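PDB 4ZWV: putative aminotransferase from Actinomadura melliaura, which is probably a pyridoxal phosphate-dependent sugar aminotransferase of the DegT/DnrJ/EryC1 family, involved in making the aminopentose of the indolocarbazole AT2433. Local coordinates for the interface of chains A and B. Sequence-based numbering; all coordinates share one arbitrary frame. Chains: chain A/B, Putative aminotransferase.

Contact 1: the interface of chains A and B. Residues chain A 7, 307, 311, 316-319; chain B 225-228.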
ATOM      1  N   LEU A   7      11.104   1.738  23.814  1.00 15.33           N
ATOM      2  CA  LEU A   7      11.826   2.625  22.919  1.00 15.39           C
ATOM      3  C   LEU A   7      10.852   3.390  22.026  1.00 16.27           C
ATOM      4  O   LEU A   7      11.127   4.519  21.617  1.00 15.89           O
ATOM      5  CB  LEU A   7      12.822   1.809  22.089  1.00 17.11           C
ATOM      6  CG  LEU A   7      13.779   2.527  21.149  1.00 17.95           C
ATOM      7  CD1 LEU A   7      14.579   3.577  21.910  1.00 16.50           C
ATOM      8  CD2 LEU A   7      14.714   1.497  20.505  1.00 17.54           C
ATOM      9  N   HIS A 307      24.029  -3.354  26.759  1.00 20.09           N
ATOM     10  CA  HIS A 307      22.721  -3.939  26.486  1.00 20.17           C
ATOM     11  C   HIS A 307      22.214  -4.768  27.669  1.00 20.46           C
ATOM     12  O   HIS A 307      21.057  -4.641  28.063  1.00 22.16           O
ATOM     13  CB  HIS A 307      22.775  -4.803  25.224  1.00 21.66           C
ATOM     14  CG  HIS A 307      22.844  -4.011  23.957  1.00 20.04           C
ATOM     15  ND1 HIS A 307      23.296  -4.545  22.769  1.00 24.14           N
ATOM     16  CD2 HIS A 307      22.512  -2.726  23.690  1.00 20.79           C
ATOM     17  CE1 HIS A 307      23.241  -3.623  21.825  1.00 21.25           C
ATOM     18  NE2 HIS A 307      22.765  -2.509  22.357  1.00 20.44           N
ATOM     19  N   GLU A 311      18.768  -4.036  29.779  1.00 21.71           N
ATOM     20  CA  GLU A 311      17.782  -5.110  29.911  1.00 22.49           C
ATOM     21  C   GLU A 311      17.464  -5.408  31.376  1.00 26.06           C
ATOM     22  O   GLU A 311      16.297  -5.524  31.748  1.00 25.67           O
ATOM     23  CB  GLU A 311      18.277  -6.378  29.206  1.00 23.28           C
ATOM     24  CG  GLU A 311      18.324  -6.247  27.689  1.00 24.01           C
ATOM     25  CD  GLU A 311      19.156  -7.330  27.016  1.00 40.54           C
ATOM     26  OE1 GLU A 311      19.722  -8.186  27.732  1.00 44.09           O
ATOM     27  OE2 GLU A 311      19.248  -7.320  25.768  1.00 37.97           O
HETATM   28  N   MSE A 316      14.373  -0.512  27.390  1.00 16.51           N
HETATM   29  CA  MSE A 316      14.509  -1.022  26.034  1.00 16.86           C
HETATM   30  C   MSE A 316      15.463  -0.133  25.261  1.00 19.29           C
HETATM   31  O   MSE A 316      15.209   1.057  25.105  1.00 19.50           O
HETATM   32  CB  MSE A 316      13.156  -1.088  25.331  1.00 18.30           C
HETATM   33  CG  MSE A 316      13.240  -1.655  23.929  1.00 21.15           C
HETATM   34 SE   MSE A 316      11.491  -1.731  23.093  0.49 25.47          SE
HETATM   35  CE  MSE A 316      10.637  -2.975  24.325  1.00 36.82           C
ATOM     36  N   ALA A 317      16.549  -0.719  24.767  1.00 16.57           N
ATOM     37  CA  ALA A 317      17.589   0.044  24.086  1.00 16.38           C
ATOM     38  C   ALA A 317      18.213  -0.800  22.982  1.00 16.78           C
ATOM     39  O   ALA A 317      18.484  -1.983  23.180  1.00 22.11           O
ATOM     40  CB  ALA A 317      18.649   0.497  25.092  1.00 20.16           C
ATOM     41  N   GLY A 318      18.434  -0.202  21.817  1.00 15.27           N
ATOM     42  CA  GLY A 318      19.065  -0.939  20.739  1.00 16.13           C
ATOM     43  C   GLY A 318      18.990  -0.232  19.407  1.00 15.25           C
ATOM     44  O   GLY A 318      19.069   0.992  19.341  1.00 16.06           O
ATOM     45  N   LEU A 319      18.845  -1.023  18.349  1.00 15.91           N
ATOM     46  CA  LEU A 319      18.803  -0.504  16.996  1.00 16.66           C
ATOM     47  C   LEU A 319      17.369  -0.316  16.524  1.00 16.96           C
ATOM     48  O   LEU A 319      16.484  -1.094  16.873  1.00 18.37           O
ATOM     49  CB  LEU A 319      19.527  -1.457  16.046  1.00 16.89           C
ATOM     50  CG  LEU A 319      21.008  -1.712  16.290  1.00 16.77           C
ATOM     51  CD1 LEU A 319      21.480  -2.887  15.441  1.00 23.50           C
ATOM     52  CD2 LEU A 319      21.796  -0.460  15.955  1.00 19.12           C
TER
ATOM     53  N   ARG B 225      14.629  -7.572  16.239  0.63 20.59           N
ATOM     54  CA  ARG B 225      14.996  -6.438  15.405  0.63 23.16           C
ATOM     55  C   ARG B 225      15.812  -5.399  16.177  0.63 21.82           C
ATOM     56  O   ARG B 225      16.642  -4.695  15.600  0.63 23.16           O
ATOM     57  CB  ARG B 225      13.732  -5.828  14.807  0.63 27.12           C
ATOM     58  CG  ARG B 225      13.062  -6.773  13.807  0.63 31.59           C
ATOM     59  CD  ARG B 225      11.648  -6.351  13.495  0.63 36.93           C
ATOM     60  NE  ARG B 225      11.603  -5.048  12.845  0.63 34.63           N
ATOM     61  CZ  ARG B 225      10.485  -4.367  12.640  0.63 31.50           C
ATOM     62  NH1 ARG B 225       9.323  -4.863  13.042  0.63 25.13           N
ATOM     63  NH2 ARG B 225      10.530  -3.188  12.045  0.63 27.70           N
ATOM     64  N   LEU B 226      15.600  -5.335  17.488  1.00 21.87           N
ATOM     65  CA  LEU B 226      16.348  -4.431  18.352  1.00 19.49           C
ATOM     66  C   LEU B 226      17.850  -4.730  18.328  1.00 20.46           C
ATOM     67  O   LEU B 226      18.679  -3.837  18.496  1.00 21.90           O
ATOM     68  CB  LEU B 226      15.813  -4.527  19.782  1.00 24.53           C
ATOM     69  CG  LEU B 226      16.168  -3.384  20.720  1.00 30.45           C
ATOM     70  CD1 LEU B 226      15.474  -2.119  20.244  1.00 29.11           C
ATOM     71  CD2 LEU B 226      15.779  -3.727  22.150  1.00 34.32           C
ATOM     72  N   ARG B 227      18.199  -5.993  18.099  1.00 19.79           N
ATOM     73  CA  ARG B 227      19.593  -6.393  18.047  1.00 19.90           C
ATOM     74  C   ARG B 227      20.067  -6.636  16.613  1.00 20.07           C
ATOM     75  O   ARG B 227      21.158  -7.157  16.396  1.00 24.38           O
ATOM     76  CB  ARG B 227      19.812  -7.648  18.895  1.00 24.42           C
ATOM     77  CG  ARG B 227      19.516  -7.447  20.375  1.00 23.43           C
ATOM     78  CD  ARG B 227      20.596  -6.644  21.081  1.00 23.50           C
ATOM     79  NE  ARG B 227      20.202  -6.367  22.458  1.00 24.47           N
ATOM     80  CZ  ARG B 227      19.763  -5.189  22.886  1.00 26.78           C
ATOM     81  NH1 ARG B 227      19.687  -4.162  22.045  1.00 24.99           N
ATOM     82  NH2 ARG B 227      19.407  -5.037  24.153  1.00 22.97           N
ATOM     83  N   GLY B 228      19.249  -6.244  15.641  1.00 18.58           N
ATOM     84  CA  GLY B 228      19.605  -6.389  14.239  1.00 19.24           C
ATOM     85  C   GLY B 228      19.742  -7.839  13.816  1.00 21.60           C
ATOM     86  O   GLY B 228      20.391  -8.147  12.814  1.00 22.47           O
TER
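The backbone carbonyl oxygen of A:Ala317 is gripped twice by one guanidinium, that of B:Arg227. The strong bond comes from NH1 of B:Arg227, at 2.7 Å from A:Ala317 O; it is nearly straight and lies in the carbonyl plane on a lone pair. A weak, bent second bond comes from NH2. That same NH2 of B:Arg227 also forms a salt bridge with A:Glu311, its N-H pointing almost straight at the carboxylate oxygen OE2 2.8 Å away. The two groups meet tip to tip, and OE2 is approached from above the carboxylate plane, although it lies close to the guanidinium plane.

With NH1 and NH2 bonded to oxygens along its edge, the guanidinium offers a face to A:His307. The two planes are stacked only 2° from parallel, and NH1 of B:Arg227 sits over the imidazole at 3.4 Å from the ring centroid, a cation-pi contact. The centre of the guanidinium is in turn covered by the ring, CZ of B:Arg227 lying 3.5 Å from CG of A:His307. A:His307 and A:Glu311 are one turn apart on helix 303-312, so a single helix supplies both the stacking plate and the anion. B:Arg227 reaches them through a bend at chi2 (-74°). The carboxylate would be expected to stabilise the positive charge held against the histidine.

Alongside, the preceding residue of the short 3-10 helix 225-227 gives both backbone and side chain to chain A. The amide N of A:Leu319 donates a straight bond of 2.8 Å to B:Leu226 O, again on a lone pair. The B:Leu226 side chain, with CG anti to its backbone N (chi1 -162°), forks over the strip 316-319. One branch of B:Leu226, CD2, packs 3.7 Å from CG of the selenomethionine A:Met316; the other, CD1, crosses obliquely to touch CD2 of A:Leu7, also at 3.7 Å.

Contact 2: the interface of chains A and B. Residues chain A 85, 89, 322, 326-329; chain B 217, 228, 230-234.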
ATOM      1  N   GLU A  85      14.243  -0.137   6.499  1.00  8.91           N
ATOM      2  CA  GLU A  85      14.352  -0.820   5.211  1.00  9.50           C
ATOM      3  C   GLU A  85      13.466  -0.214   4.120  1.00 10.44           C
ATOM      4  O   GLU A  85      13.821  -0.261   2.942  1.00 10.03           O
ATOM      5  CB  GLU A  85      14.023  -2.306   5.368  1.00  9.57           C
ATOM      6  CG  GLU A  85      15.167  -3.160   5.932  1.00 11.57           C
ATOM      7  CD  GLU A  85      15.297  -3.096   7.452  1.00 11.93           C
ATOM      8  OE1 GLU A  85      14.548  -2.343   8.116  1.00 11.93           O
ATOM      9  OE2 GLU A  85      16.149  -3.840   7.985  1.00 12.32           O
ATOM     10  N   TRP A  89      14.109  -0.277   0.150  1.00  8.35           N
ATOM     11  CA  TRP A  89      13.358  -1.227  -0.649  1.00  8.29           C
ATOM     12  C   TRP A  89      12.457  -0.512  -1.660  1.00  9.77           C
ATOM     13  O   TRP A  89      12.177  -1.064  -2.725  1.00  9.78           O
ATOM     14  CB  TRP A  89      12.533  -2.156   0.240  1.00  7.49           C
ATOM     15  CG  TRP A  89      13.315  -3.130   1.139  1.00  9.16           C
ATOM     16  CD1 TRP A  89      12.741  -4.011   2.012  1.00  9.98           C
ATOM     17  CD2 TRP A  89      14.754  -3.334   1.263  1.00  9.31           C
ATOM     18  NE1 TRP A  89      13.701  -4.741   2.669  1.00 10.08           N
ATOM     19  CE2 TRP A  89      14.942  -4.347   2.234  1.00  9.42           C
ATOM     20  CE3 TRP A  89      15.891  -2.768   0.655  1.00  9.84           C
ATOM     21  CZ2 TRP A  89      16.212  -4.809   2.610  1.00  9.24           C
ATOM     22  CZ3 TRP A  89      17.161  -3.225   1.041  1.00 10.58           C
ATOM     23  CH2 TRP A  89      17.307  -4.232   2.009  1.00  9.99           C
ATOM     24  N   ARG A 322      18.547  -3.067  11.388  1.00 13.40           N
ATOM     25  CA  ARG A 322      19.863  -3.531  10.951  1.00 12.29           C
ATOM     26  C   ARG A 322      20.327  -2.638   9.795  1.00 12.66           C
ATOM     27  O   ARG A 322      19.512  -2.247   8.955  1.00 14.04           O
ATOM     28  CB  ARG A 322      19.807  -4.997  10.515  1.00 14.10           C
ATOM     29  CG  ARG A 322      21.141  -5.569  10.099  1.00 13.14           C
ATOM     30  CD  ARG A 322      21.012  -7.011   9.612  1.00 14.59           C
ATOM     31  NE  ARG A 322      22.330  -7.594   9.369  1.00 15.70           N
ATOM     32  CZ  ARG A 322      22.556  -8.880   9.126  1.00 20.80           C
ATOM     33  NH1 ARG A 322      21.548  -9.739   9.105  1.00 24.23           N
ATOM     34  NH2 ARG A 322      23.795  -9.305   8.906  1.00 21.90           N
ATOM     35  N   GLU A 326      23.703  -4.914   4.875  1.00 11.66           N
ATOM     36  CA  GLU A 326      24.077  -6.265   5.316  1.00 11.77           C
ATOM     37  C   GLU A 326      23.061  -7.350   4.913  1.00 11.81           C
ATOM     38  O   GLU A 326      23.341  -8.544   5.060  1.00 13.92           O
ATOM     39  CB  GLU A 326      24.276  -6.295   6.836  1.00 12.47           C
ATOM     40  CG  GLU A 326      25.599  -5.684   7.281  1.00 15.69           C
ATOM     41  CD  GLU A 326      25.860  -5.833   8.772  1.00 18.66           C
ATOM     42  OE1 GLU A 326      24.989  -6.340   9.502  1.00 18.10           O
ATOM     43  OE2 GLU A 326      26.958  -5.437   9.225  1.00 19.58           O
ATOM     44  N   HIS A 327      21.888  -6.948   4.437  1.00 11.50           N
ATOM     45  CA  HIS A 327      20.870  -7.931   4.062  1.00 11.16           C
ATOM     46  C   HIS A 327      21.270  -8.712   2.825  1.00 12.99           C
ATOM     47  O   HIS A 327      21.835  -8.152   1.873  1.00 13.15           O
ATOM     48  CB  HIS A 327      19.535  -7.237   3.831  1.00 11.32           C
ATOM     49  CG  HIS A 327      18.895  -6.736   5.086  1.00 10.38           C
ATOM     50  ND1 HIS A 327      18.704  -7.537   6.190  1.00 13.38           N
ATOM     51  CD2 HIS A 327      18.409  -5.514   5.414  1.00 10.01           C
ATOM     52  CE1 HIS A 327      18.115  -6.834   7.141  1.00 12.52           C
ATOM     53  NE2 HIS A 327      17.923  -5.605   6.696  1.00 12.46           N
ATOM     54  N   SER A 328      20.956 -10.004   2.821  1.00 11.82           N
ATOM     55  CA  SER A 328      21.442 -10.845   1.737  1.00 15.70           C
ATOM     56  C   SER A 328      20.788 -10.465   0.402  1.00 15.85           C
ATOM     57  O   SER A 328      21.384 -10.683  -0.652  1.00 16.09           O
ATOM     58  CB  SER A 328      21.241 -12.328   2.071  1.00 17.75           C
ATOM     59  OG  SER A 328      19.879 -12.652   2.231  1.00 17.95           O
ATOM     60  N   CYS A 329      19.602  -9.852   0.435  1.00 12.93           N
ATOM     61  CA  CYS A 329      18.956  -9.433  -0.813  1.00 12.08           C
ATOM     62  C   CYS A 329      19.747  -8.348  -1.557  1.00 13.53           C
ATOM     63  O   CYS A 329      19.507  -8.108  -2.739  1.00 16.61           O
ATOM     64  CB  CYS A 329      17.521  -8.946  -0.556  1.00 12.54           C
ATOM     65  SG  CYS A 329      17.367  -7.377   0.348  1.00 14.08           S
TER
ATOM     66  N   TYR B 217       8.327  -6.138   4.021  1.00 10.52           N
ATOM     67  CA  TYR B 217       9.719  -5.787   3.740  1.00  9.60           C
ATOM     68  C   TYR B 217      10.690  -6.960   3.721  1.00  9.65           C
ATOM     69  O   TYR B 217      11.896  -6.750   3.688  1.00 11.89           O
ATOM     70  CB  TYR B 217      10.226  -4.774   4.763  1.00 10.35           C
ATOM     71  CG  TYR B 217       9.389  -3.521   4.900  1.00  9.76           C
ATOM     72  CD1 TYR B 217       9.372  -2.556   3.905  1.00 10.81           C
ATOM     73  CD2 TYR B 217       8.618  -3.311   6.033  1.00 10.57           C
ATOM     74  CE1 TYR B 217       8.598  -1.398   4.038  1.00 12.22           C
ATOM     75  CE2 TYR B 217       7.854  -2.163   6.179  1.00 10.13           C
ATOM     76  CZ  TYR B 217       7.857  -1.208   5.185  1.00 11.77           C
ATOM     77  OH  TYR B 217       7.097  -0.066   5.366  1.00 10.91           O
ATOM     78  N   GLY B 228      19.249  -6.244  15.641  1.00 18.58           N
ATOM     79  CA  GLY B 228      19.605  -6.389  14.239  1.00 19.24           C
ATOM     80  C   GLY B 228      19.742  -7.839  13.816  1.00 21.60           C
ATOM     81  O   GLY B 228      20.391  -8.147  12.814  1.00 22.47           O
ATOM     82  N   TYR B 230      18.253 -10.187  12.162  1.00 16.37           N
ATOM     83  CA  TYR B 230      17.355 -10.666  11.127  1.00 15.84           C
ATOM     84  C   TYR B 230      17.997 -10.364   9.788  1.00 14.31           C
ATOM     85  O   TYR B 230      18.844  -9.477   9.689  1.00 17.40           O
ATOM     86  CB  TYR B 230      15.966 -10.016  11.237  1.00 15.72           C
ATOM     87  CG  TYR B 230      15.989  -8.522  11.029  1.00 14.48           C
ATOM     88  CD1 TYR B 230      16.366  -7.667  12.060  1.00 17.32           C
ATOM     89  CD2 TYR B 230      15.664  -7.967   9.798  1.00 14.28           C
ATOM     90  CE1 TYR B 230      16.409  -6.296  11.875  1.00 18.15           C
ATOM     91  CE2 TYR B 230      15.712  -6.583   9.603  1.00 13.07           C
ATOM     92  CZ  TYR B 230      16.075  -5.763  10.645  1.00 13.05           C
ATOM     93  OH  TYR B 230      16.133  -4.391  10.468  1.00 13.87           O
ATOM     94  N   ASP B 231      17.624 -11.131   8.776  1.00 14.42           N
ATOM     95  CA  ASP B 231      18.164 -10.960   7.438  1.00 14.93           C
ATOM     96  C   ASP B 231      17.040 -10.928   6.416  1.00 15.34           C
ATOM     97  O   ASP B 231      16.173 -11.809   6.404  1.00 16.18           O
ATOM     98  CB  ASP B 231      19.136 -12.086   7.087  1.00 16.41           C
ATOM     99  CG  ASP B 231      19.573 -12.032   5.641  1.00 19.85           C
ATOM    100  OD1 ASP B 231      20.366 -11.139   5.300  1.00 18.48           O
ATOM    101  OD2 ASP B 231      19.093 -12.858   4.832  1.00 23.65           O
ATOM    102  N   VAL B 232      17.054  -9.924   5.550  1.00 13.35           N
ATOM    103  CA  VAL B 232      16.077  -9.848   4.480  1.00 12.50           C
ATOM    104  C   VAL B 232      16.641 -10.575   3.269  1.00 12.75           C
ATOM    105  O   VAL B 232      17.560 -10.085   2.611  1.00 13.69           O
ATOM    106  CB  VAL B 232      15.736  -8.392   4.115  1.00 11.09           C
ATOM    107  CG1 VAL B 232      14.755  -8.370   2.954  1.00 10.45           C
ATOM    108  CG2 VAL B 232      15.145  -7.665   5.331  1.00 14.09           C
ATOM    109  N   ALA B 233      16.100 -11.764   3.000  1.00 11.79           N
ATOM    110  CA  ALA B 233      16.571 -12.593   1.889  1.00 16.07           C
ATOM    111  C   ALA B 233      16.072 -12.073   0.543  1.00 11.37           C
ATOM    112  O   ALA B 233      16.788 -12.122  -0.463  1.00 13.94           O
ATOM    113  CB  ALA B 233      16.121 -14.037   2.097  1.00 16.97           C
ATOM    114  N   GLU B 234      14.842 -11.563   0.567  0.65 12.89           N
ATOM    115  CA  GLU B 234      14.164 -10.966  -0.581  0.65 11.56           C
ATOM    116  C   GLU B 234      13.412  -9.740  -0.097  0.65 12.75           C
ATOM    117  O   GLU B 234      12.687  -9.811   0.900  0.65 12.22           O
ATOM    118  CB  GLU B 234      13.178 -11.945  -1.225  0.65 12.36           C
ATOM    119  CG  GLU B 234      13.780 -13.258  -1.659  0.65 16.25           C
ATOM    120  CD  GLU B 234      12.759 -14.156  -2.323  0.65 16.60           C
ATOM    121  OE1 GLU B 234      11.865 -14.672  -1.616  0.65 16.73           O
ATOM    122  OE2 GLU B 234      12.845 -14.339  -3.553  0.65 24.79           O
TER
HETATM  123  O   HOH W   1      13.724  -2.789  10.880  1.00 26.51           O
HETATM  124  O   HOH W   2      22.984 -11.365   5.729  1.00 32.82           O
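A cap on the N-terminal end of 3-10 helix 328-333 of chain A, supplied from the other chain, organises this patch, where the loop B:Tyr230 to B:Glu234 runs along the start of that helix. B:Asp231 supplies the cap: OD1 accepts from the amide N of A:Ser328 at 2.8 Å, while OD2 takes the hydroxyl OG of the same residue at 2.7 Å. Both carboxylate oxygens use their syn lone pairs. The amide N of A:Cys329 continues the pairing by donating to B:Val232 O.

Next to the cap, A:His327 bridges the chains: its NE2 donates to A:Glu85 OE2 close to the ring plane, while the backbone N-H of B:Val232 points at ND1 of A:His327, 3.0 Å from N, from well above that plane, a hydrogen bond on the face that CG2 also covers. That pattern would suit a neutral imidazole. CG2 of B:Val232 lies over the centre of that face, 3.6 Å from the centroid of the A:His327 ring.

A:Glu85, at the beginning of helix 85-93, splits the lone pairs of OE2: the anti one serves A:His327, the syn one receives the phenol OH of B:Tyr230 at a short 2.5 Å. That phenol oxygen also accepts from A:Arg322 N, and water 1 joins it to A:Glu85 OE1. The carboxylate thus positions histidine and tyrosine together.

The fully extended A:Arg322 side chain sends NH1 to B:Tyr230 O, 2.8 Å away, from above the carbonyl plane. NE and NH2 of its guanidinium clamp A:Glu326 OE1 side-on, which fixes its rotation. Farther along, the indole NE1 of A:Trp89 donates to B:Tyr217 O at 2.9 Å.

Contact 1 and contact 2 have centres about 17 Å apart and meet at B:Gly228, the residue that follows 3-10 helix 225-227 in chain B. Residues 225-228 and 228-234 of chain B are successive, and contact 2 also takes in B:Tyr217, from before them. Contact 1 holds the first stretch against helix 303-312 and the strip after it; contact 2 lies against 322-329 and helix 85-93. Because the interface is two-fold symmetric, the exchanged pair repeats both contacts. Such reciprocal embracing is consistent with the homodimer typical of this aminotransferase family, although the structure alone does not prove the state in solution.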